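Long-range contact in cytochrome c-552 Ks_3358 (Candidatus Kuenenia stuttgartiensis, PDB 5MXZ), which probably transfers electrons through a covalently attached heme c, as a small cytochrome similar to cytochrome c6: residues Cys16-Asn22 against Leu30-Ala36. The protein carries 1 engineered substitution. Coordinates in Å, arbitrary orientation, origin at the centre of the assembly. Numbering follows the deposited sequence.
Sequences CHGVDGN and LGARKFA. With HEC (heme c), chain B; EDO (1,2-ethanediol), chain Q; EDO (1,2-ethanediol), chain O; EDO (1,2-ethanediol), chain N.
Two irregular loops, Cys16-Asn22 and Leu30-Ala36, meet on the histidine side of heme c. Leu30 sets CD1 4.1 Å from SG of Cys16, the sulfur bonded to heme CAC (1.8 Å). Gly31, at positive phi, is the C-prime residue of the Schellman motif closing helix 25-30. Small Ala32 lets its CB approach His17 CE1 (3.8 Å). Arg33 contributes its carbonyl: a water accepts a hydrogen bond from His17 ND1 (2.8 Å) and donates one to Arg33 O (2.8 Å), probably helping to orient the ring whose NE2 binds FE at 2.1 Å. Lys34 lays its extended chain along Asn22 (CD to OD1, 3.4 Å). Phe35 forms an offset stack with His17 (centroids 4.6 Å, planes at 22°), and its N makes a weak hydrogen bond to Gly21 O (2.9 Å). Ala36 N donates to Gly21 O (3.0 Å, 176°); Gly21, at positive phi, closes a type I turn from Gly18, and a CB there would hit Ala36. Met61 completes the iron's axial pair in this class I cytochrome c heme site, built on the CXXCH motif.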
# COMPACT_ATOMS: atom_id res chain seq x y z
N CYS A 16 -2.43 7.38 4.79
CA CYS A 16 -0.97 7.40 4.91
C CYS A 16 -0.25 7.48 3.56
O CYS A 16 0.75 8.19 3.44
CB CYS A 16 -0.46 6.20 5.70
SG CYS A 16 -1.00 6.15 7.44
N HIS A 17 -0.75 6.73 2.58
CA HIS A 17 -0.23 6.77 1.21
C HIS A 17 -1.24 7.48 0.30
O HIS A 17 -2.29 6.91 -0.03
CB HIS A 17 -0.02 5.35 0.67
CG HIS A 17 0.76 4.45 1.58
ND1 HIS A 17 2.13 4.49 1.67
CD2 HIS A 17 0.35 3.45 2.40
CE1 HIS A 17 2.54 3.57 2.53
NE2 HIS A 17 1.48 2.92 2.98
N GLY A 18 -0.93 8.72 -0.09
CA GLY A 18 -1.82 9.50 -0.97
C GLY A 18 -1.99 8.89 -2.35
O GLY A 18 -1.14 8.11 -2.80
N VAL A 19 -3.08 9.26 -3.03
CA VAL A 19 -3.39 8.72 -4.38
C VAL A 19 -2.36 9.06 -5.45
O VAL A 19 -2.20 8.31 -6.42
CB VAL A 19 -4.82 9.08 -4.87
CG1 VAL A 19 -5.87 8.40 -4.00
CG2 VAL A 19 -5.05 10.59 -4.92
N ASP A 20 -1.66 10.18 -5.28
CA ASP A 20 -0.67 10.65 -6.26
C ASP A 20 0.67 9.88 -6.24
O ASP A 20 1.57 10.17 -7.03
CB ASP A 20 -0.44 12.17 -6.11
CG ASP A 20 0.01 12.59 -4.71
OD1 ASP A 20 0.06 11.76 -3.78
OD2 ASP A 20 0.33 13.79 -4.54
N GLY A 21 0.78 8.89 -5.35
CA GLY A 21 2.01 8.11 -5.19
C GLY A 21 2.98 8.72 -4.19
O GLY A 21 4.16 8.34 -4.16
N ASN A 22 2.48 9.65 -3.37
CA ASN A 22 3.27 10.36 -2.37
C ASN A 22 2.63 10.19 -1.00
O ASN A 22 1.41 10.30 -0.88
CB ASN A 22 3.35 11.86 -2.70
CG ASN A 22 4.00 12.14 -4.04
OD1 ASN A 22 5.14 11.73 -4.29
ND2 ASN A 22 3.29 12.84 -4.91
N LEU A 30 5.24 8.58 10.04
CA LEU A 30 5.34 7.19 10.49
C LEU A 30 6.47 6.42 9.80
O LEU A 30 6.90 5.38 10.30
CB LEU A 30 4.00 6.48 10.35
CG LEU A 30 2.86 6.99 11.25
CD1 LEU A 30 1.52 6.63 10.64
CD2 LEU A 30 2.97 6.48 12.68
N GLY A 31 6.92 6.92 8.65
CA GLY A 31 8.08 6.37 7.96
C GLY A 31 7.86 5.89 6.54
O GLY A 31 8.74 5.24 5.96
N ALA A 32 6.70 6.22 5.96
CA ALA A 32 6.39 5.82 4.58
C ALA A 32 7.16 6.67 3.57
O ALA A 32 7.46 7.84 3.84
CB ALA A 32 4.90 5.89 4.32
N ARG A 33 7.48 6.07 2.43
CA ARG A 33 8.12 6.75 1.30
C ARG A 33 7.19 6.75 0.08
O ARG A 33 6.07 6.24 0.15
CB ARG A 33 9.47 6.09 0.95
CG ARG A 33 10.58 6.31 1.97
CD ARG A 33 10.67 5.14 2.94
NE ARG A 33 11.90 5.12 3.71
CZ ARG A 33 12.93 4.31 3.49
NH1 ARG A 33 12.91 3.42 2.50
NH2 ARG A 33 14.00 4.38 4.27
N LYS A 34 7.66 7.32 -1.04
CA LYS A 34 6.86 7.40 -2.27
C LYS A 34 6.65 6.04 -2.91
O LYS A 34 7.56 5.20 -2.91
CB LYS A 34 7.56 8.28 -3.31
CG LYS A 34 7.73 9.74 -2.94
CD LYS A 34 8.28 10.51 -4.12
CE LYS A 34 8.51 11.96 -3.75
NZ LYS A 34 8.79 12.78 -4.96
N PHE A 35 5.44 5.82 -3.43
CA PHE A 35 5.21 4.73 -4.39
C PHE A 35 5.63 5.14 -5.79
O PHE A 35 6.13 4.31 -6.56
CB PHE A 35 3.74 4.28 -4.41
CG PHE A 35 3.29 3.56 -3.17
CD1 PHE A 35 4.16 2.78 -2.41
CD2 PHE A 35 1.95 3.64 -2.78
CE1 PHE A 35 3.72 2.11 -1.27
CE2 PHE A 35 1.50 2.98 -1.64
CZ PHE A 35 2.39 2.22 -0.89
N ALA A 36 5.42 6.42 -6.12
CA ALA A 36 5.75 6.98 -7.43
C ALA A 36 7.26 7.17 -7.54
O ALA A 36 7.78 8.29 -7.47
CB ALA A 36 5.00 8.29 -7.68
FE HEC B . 1.50 1.18 4.15
CHA HEC B . 4.90 0.67 3.94
CHB HEC B . 1.04 -0.40 1.13
CHC HEC B . -1.90 1.20 4.70
CHD HEC B . 1.98 3.42 6.68
NA HEC B . 2.77 0.26 2.77
C1A HEC B . 4.11 0.20 2.79
C2A HEC B . 4.74 -0.49 1.65
C3A HEC B . 3.59 -0.82 0.80
C4A HEC B . 2.44 -0.30 1.59
CMA HEC B . 3.59 -1.53 -0.54
CAA HEC B . 6.21 -0.70 1.43
CBA HEC B . 6.77 -2.09 1.53
CGA HEC B . 8.20 -2.02 1.04
O1A HEC B . 8.71 -0.93 0.70
O2A HEC B . 8.84 -3.08 0.98
NB HEC B . -0.17 0.49 3.10
C1B HEC B . -0.19 -0.11 1.88
C2B HEC B . -1.53 -0.48 1.36
C3B HEC B . -2.38 0.01 2.45
C4B HEC B . -1.46 0.59 3.44
CMB HEC B . -1.90 -1.15 0.06
CAB HEC B . -3.84 -0.08 2.58
CBB HEC B . -4.41 -1.47 2.76
NC HEC B . 0.23 2.14 5.50
C1C HEC B . -1.12 2.10 5.56
C2C HEC B . -1.74 2.96 6.61
C3C HEC B . -0.55 3.60 7.19
C4C HEC B . 0.59 3.05 6.42
CMC HEC B . -3.20 3.12 6.96
CAC HEC B . -0.49 4.62 8.28
CBC HEC B . -1.03 4.27 9.65
ND HEC B . 3.17 1.90 5.17
C1D HEC B . 3.20 2.80 6.17
C2D HEC B . 4.54 3.10 6.70
C3D HEC B . 5.42 2.28 5.86
C4D HEC B . 4.46 1.60 4.97
CMD HEC B . 4.93 4.05 7.81
CAD HEC B . 6.91 2.10 5.91
CBD HEC B . 7.12 0.78 6.66
CGD HEC B . 7.98 -0.25 5.94
O1D HEC B . 8.35 -1.27 6.58
O2D HEC B . 8.32 -0.09 4.74
C1 EDO Q . 6.33 3.10 0.89
O1 EDO Q . 7.09 3.39 2.07
C2 EDO Q . 7.24 2.51 -0.20
O2 EDO Q . 8.15 3.48 -0.72
C1 EDO O . 0.20 14.47 -0.30
O1 EDO O . 0.08 13.14 -0.83
C2 EDO O . 0.19 15.48 -1.44
O2 EDO O . 1.19 15.12 -2.40
C1 EDO N . -0.27 5.46 -6.77
O1 EDO N . 0.88 4.62 -6.61
C2 EDO N . -1.28 5.15 -5.66
O2 EDO N . -0.65 5.33 -4.39
O HOH W 1 3.33 6.48 0.15